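Local atomic coordinates of CrRbcX-IIa (Chlamydomonas reinhardtii, PDB entry 5BS1), a protein that probably acts as a dimeric chaperone in the assembly of Rubisco, as its relatives in the RbcX family do. Residues S9-P13 / E14-A18; A30-V33 / L34-Q38. All coordinates share one frame; numbering follows the deposited sequence. Where two conformers were deposited one is given.

Both contacts lie on helix 13-38, contact 1 where it begins and contact 2 in its last turns, with their centres 30 Å apart on opposite sides of the chain's centre and no touch between them. Contact 1 is a surface contact at a helix start, and its chemistry is polar: a serine cap, a water bridge and charged ends that reach the second subunit. Contact 2 is partly buried and untouched by the other subunit of the assembly. The four residues 34-37 bond back to 30-33 in the alpha-helical i to i+4 pattern, and the side chains divide between a largely apolar face turned to helices 46-59 and 80-96 and more open positions that carry polar groups.

Contact 1: S9-P13 / E14-A18; sequences SGASP and ERKAA
Ser12 OG accepts the N-H of Arg15 at 2.9 Å, with an angle of 159° at the hydrogen, and so caps the first turn of the helix. Its chi1 of 63° sets OG between its own backbone N and carbonyl carbon, where it can reach the Arg15 N-H. Meanwhile Ser12 O takes Lys16 N at 2.9 Å in a nearly straight bond. Replacing Ser12 by an alanine removes OG and is likely to leave the Arg15 N-H without its cap, weakening the start of the helix. Pro13 suits the first helical position, where its lack of an N-H costs nothing, and its O receives Ala17 N. The aliphatic part of Lys16 runs back past the loop, CG lying 3.9 Å from Ala11 CB. Water 1 accepts from Gly10 N and donates to Ala11 O, both at 2.8 Å, and takes a weak bond from Lys16 NZ, whose stronger partner is Pro4 O. Gly10 fits because a side chain at its backbone angles would strike the preceding carbonyl. This helix start lies at the dimer interface: Arg15 forms a salt bridge with Glu109 of the second subunit, Glu14 OE2 accepts a hydrogen bond from Glu98 N of that subunit, and Pro13 packs on its Tyr93, on helix 80-96.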
loop_
_atom_site.group_PDB
_atom_site.type_symbol
_atom_site.label_atom_id
_atom_site.label_comp_id
_atom_site.label_asym_id
_atom_site.label_seq_id
_atom_site.Cartn_x
_atom_site.Cartn_y
_atom_site.Cartn_z
ATOM N N SER A 9 9.396 -5.850 -10.716
ATOM C CA SER A 9 10.711 -5.331 -10.423
ATOM C C SER A 9 11.116 -4.361 -11.539
ATOM O O SER A 9 11.148 -4.735 -12.714
ATOM C CB SER A 9 11.762 -6.455 -10.306
ATOM O OG SER A 9 13.039 -5.929 -10.019
ATOM N N GLY A 10 11.410 -3.124 -11.165
ATOM C CA GLY A 10 11.626 -2.049 -12.116
ATOM C C GLY A 10 10.535 -0.975 -12.144
ATOM O O GLY A 10 10.688 0.083 -12.759
ATOM N N ALA A 11 9.412 -1.285 -11.518
ATOM C CA ALA A 11 8.325 -0.303 -11.367
ATOM C C ALA A 11 8.717 0.779 -10.405
ATOM O O ALA A 11 9.443 0.543 -9.445
ATOM C CB ALA A 11 7.085 -0.990 -10.855
ATOM N N SER A 12 8.154 1.973 -10.588
ATOM C CA SER A 12 8.371 3.049 -9.619
ATOM C C SER A 12 7.683 2.785 -8.325
ATOM O O SER A 12 6.746 1.982 -8.296
ATOM C CB SER A 12 7.849 4.367 -10.151
ATOM O OG SER A 12 6.437 4.265 -10.342
ATOM N N PRO A 13 8.091 3.467 -7.255
ATOM C CA PRO A 13 7.328 3.330 -6.006
ATOM C C PRO A 13 5.858 3.733 -6.194
ATOM O O PRO A 13 4.960 3.135 -5.619
ATOM C CB PRO A 13 8.071 4.262 -5.053
ATOM C CG PRO A 13 9.478 4.208 -5.547
ATOM C CD PRO A 13 9.328 4.244 -7.042
ATOM N N GLU A 14 5.618 4.750 -7.012
ATOM C CA GLU A 14 4.271 5.217 -7.313
ATOM C C GLU A 14 3.429 4.121 -7.988
ATOM O O GLU A 14 2.251 3.906 -7.625
ATOM C CB GLU A 14 4.311 6.465 -8.186
ATOM C CG GLU A 14 4.780 7.723 -7.467
ATOM C CD GLU A 14 6.265 7.964 -7.523
ATOM O OE1 GLU A 14 7.033 7.073 -7.926
ATOM O OE2 GLU A 14 6.698 9.073 -7.138
ATOM N N ARG A 15 4.013 3.425 -8.954
ATOM C CA ARG A 15 3.294 2.350 -9.616
ATOM C C ARG A 15 3.061 1.173 -8.690
ATOM O O ARG A 15 1.984 0.576 -8.671
ATOM C CB ARG A 15 4.033 1.907 -10.859
ATOM C CG ARG A 15 3.327 0.768 -11.547
ATOM C CD ARG A 15 3.772 0.424 -12.970
ATOM N NE ARG A 15 2.775 -0.525 -13.376
ATOM C CZ ARG A 15 1.597 -0.212 -13.898
ATOM N NH1 ARG A 15 0.703 -1.165 -14.079
ATOM N NH2 ARG A 15 1.328 1.053 -14.265
ATOM N N LYS A 16 4.076 0.818 -7.913
ATOM C CA LYS A 16 3.913 -0.239 -6.922
ATOM C C LYS A 16 2.769 0.091 -5.968
ATOM O O LYS A 16 1.943 -0.774 -5.702
ATOM C CB LYS A 16 5.214 -0.486 -6.157
ATOM C CG LYS A 16 6.301 -1.085 -7.018
ATOM C CD LYS A 16 7.504 -1.495 -6.178
ATOM C CE LYS A 16 8.570 -2.143 -7.054
ATOM N NZ LYS A 16 9.809 -2.341 -6.265
ATOM N N ALA A 17 2.710 1.325 -5.491
ATOM C CA ALA A 17 1.650 1.753 -4.594
ATOM C C ALA A 17 0.296 1.670 -5.288
ATOM O O ALA A 17 -0.664 1.208 -4.684
ATOM C CB ALA A 17 1.922 3.148 -4.071
ATOM N N ALA A 18 0.233 2.087 -6.540
ATOM C CA ALA A 18 -1.041 2.058 -7.306
ATOM C C ALA A 18 -1.551 0.631 -7.431
ATOM O O ALA A 18 -2.722 0.368 -7.201
ATOM C CB ALA A 18 -0.850 2.709 -8.667
HETATM O O HOH W 1 11.596 -1.264 -9.062
#

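Contact 2: A30-V33 / L34-Q38; sequences ARVV and LEQLQ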
loop_
_atom_site.group_PDB
_atom_site.type_symbol
_atom_site.label_atom_id
_atom_site.label_comp_id
_atom_site.label_asym_id
_atom_site.label_seq_id
_atom_site.Cartn_x
_atom_site.Cartn_y
_atom_site.Cartn_z
ATOM N N ALA A 30 -14.825 -6.956 -2.057
ATOM C CA ALA A 30 -15.241 -8.298 -1.683
ATOM C C ALA A 30 -15.886 -8.313 -0.304
ATOM O O ALA A 30 -16.921 -8.987 -0.099
ATOM C CB ALA A 30 -14.065 -9.269 -1.703
ATOM N N ARG A 31 -15.277 -7.605 0.652
ATOM C CA ARG A 31 -15.862 -7.510 1.989
ATOM C C ARG A 31 -17.198 -6.830 1.972
ATOM O O ARG A 31 -18.120 -7.280 2.651
ATOM C CB ARG A 31 -14.948 -6.772 2.956
ATOM C CG ARG A 31 -13.712 -7.530 3.352
ATOM C CD ARG A 31 -13.038 -6.773 4.495
ATOM N NE ARG A 31 -13.732 -6.996 5.782
ATOM C CZ ARG A 31 -13.976 -6.074 6.715
ATOM N NH1 ARG A 31 -14.589 -6.437 7.839
ATOM N NH2 ARG A 31 -13.643 -4.804 6.546
ATOM N N VAL A 32 -17.323 -5.750 1.207
ATOM C CA VAL A 32 -18.587 -5.023 1.061
ATOM C C VAL A 32 -19.675 -5.922 0.518
ATOM O O VAL A 32 -20.773 -5.987 1.072
ATOM C CB VAL A 32 -18.431 -3.776 0.147
ATOM C CG1 VAL A 32 -19.778 -3.217 -0.316
ATOM C CG2 VAL A 32 -17.638 -2.701 0.856
ATOM N N VAL A 33 -19.365 -6.640 -0.546
ATOM C CA VAL A 33 -20.333 -7.501 -1.188
ATOM C C VAL A 33 -20.701 -8.659 -0.271
ATOM O O VAL A 33 -21.855 -9.034 -0.205
ATOM C CB VAL A 33 -19.822 -7.954 -2.578
ATOM C CG1 VAL A 33 -20.702 -9.043 -3.195
ATOM C CG2 VAL A 33 -19.780 -6.748 -3.523
ATOM N N LEU A 34 -19.734 -9.242 0.422
ATOM C CA LEU A 34 -20.060 -10.350 1.325
ATOM C C LEU A 34 -21.066 -9.901 2.380
ATOM O O LEU A 34 -22.012 -10.634 2.691
ATOM C CB LEU A 34 -18.821 -10.923 1.994
ATOM C CG LEU A 34 -18.995 -12.231 2.784
ATOM C CD1 LEU A 34 -19.472 -13.370 1.901
ATOM C CD2 LEU A 34 -17.665 -12.596 3.412
ATOM N N GLU A 35 -20.872 -8.716 2.938
ATOM C CA GLU A 35 -21.758 -8.199 3.976
ATOM C C GLU A 35 -23.154 -7.997 3.405
ATOM O O GLU A 35 -24.165 -8.305 4.059
ATOM C CB GLU A 35 -21.200 -6.881 4.526
ATOM C CG GLU A 35 -21.995 -6.231 5.648
ATOM C CD GLU A 35 -21.301 -4.999 6.231
ATOM O OE1 GLU A 35 -21.588 -3.868 5.802
ATOM O OE2 GLU A 35 -20.435 -5.144 7.123
ATOM N N GLN A 36 -23.208 -7.470 2.190
ATOM C CA GLN A 36 -24.479 -7.227 1.517
ATOM C C GLN A 36 -25.240 -8.510 1.254
ATOM O O GLN A 36 -26.468 -8.516 1.322
ATOM C CB GLN A 36 -24.241 -6.450 0.228
ATOM C CG GLN A 36 -23.869 -5.006 0.522
ATOM C CD GLN A 36 -23.478 -4.232 -0.719
ATOM O OE1 GLN A 36 -23.248 -4.800 -1.782
ATOM N NE2 GLN A 36 -23.390 -2.911 -0.581
ATOM N N LEU A 37 -24.522 -9.588 0.950
ATOM C CA LEU A 37 -25.148 -10.864 0.627
ATOM C C LEU A 37 -25.707 -11.573 1.843
ATOM O O LEU A 37 -26.515 -12.489 1.696
ATOM C CB LEU A 37 -24.170 -11.788 -0.106
ATOM C CG LEU A 37 -23.834 -11.360 -1.526
ATOM C CD1 LEU A 37 -22.664 -12.136 -2.086
ATOM C CD2 LEU A 37 -25.039 -11.520 -2.438
ATOM N N GLN A 38 -25.251 -11.189 3.022
ATOM C CA GLN A 38 -25.804 -11.743 4.257
ATOM C C GLN A 38 -26.902 -10.854 4.869
ATOM O O GLN A 38 -27.744 -11.332 5.626
ATOM C CB GLN A 38 -24.676 -11.943 5.242
ATOM C CG GLN A 38 -23.699 -12.965 4.758
ATOM C CD GLN A 38 -22.563 -13.126 5.723
ATOM O OE1 GLN A 38 -21.527 -12.467 5.602
ATOM N NE2 GLN A 38 -22.760 -13.980 6.717
HETATM O O HOH W 2 -21.321 -3.933 3.072
#
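With CG1 anti to the backbone N (chi1 171°), Val33 sends that methyl along the helix toward Leu37, whose CG stands beside its own backbone N (chi1 -70°). The two side chains lie next to each other and head in one direction, and Val33 CG1 meets Leu37 CD1 at 3.8 Å. Branched and apolar, both suit this i to i+4 place, where one methyl can rest against another. Leu37 CG also lies 3.3 Å from Val33 O, the carbonyl that accepts Leu37 N.

One residue earlier the same spacing pairs Val32 with Gln36. The extended glutamine lies alongside the valine, its NE2 3.6 Å from Val32 CG1; the amide end comes close to one valine methyl, while OE1 accepts from Arg85 NH2. Glutamine serves both needs, with an aliphatic stem against the helix and a polar tip for the arginine.

Val32 O is gripped twice: Gln36 N donates to it at 3.1 Å, and water 2 donates to it at 2.9 Å. The same water gives its other hydrogen to Glu35 OE1 at 2.7 Å, tying the exposed carboxylate to the main chain. Leu34 N and Glu35 N bond Ala30 O and Arg31 O in the regular alpha-helical pattern.

Two neighbouring helices meet these last turns of helix 13-38. Val33 packs on Leu86 and Val89 of helix 80-96, with Val32 also on Val89, whereas Ala30 and Leu34 rest on Leu59, and Leu37 on Asn48, of helix 46-59.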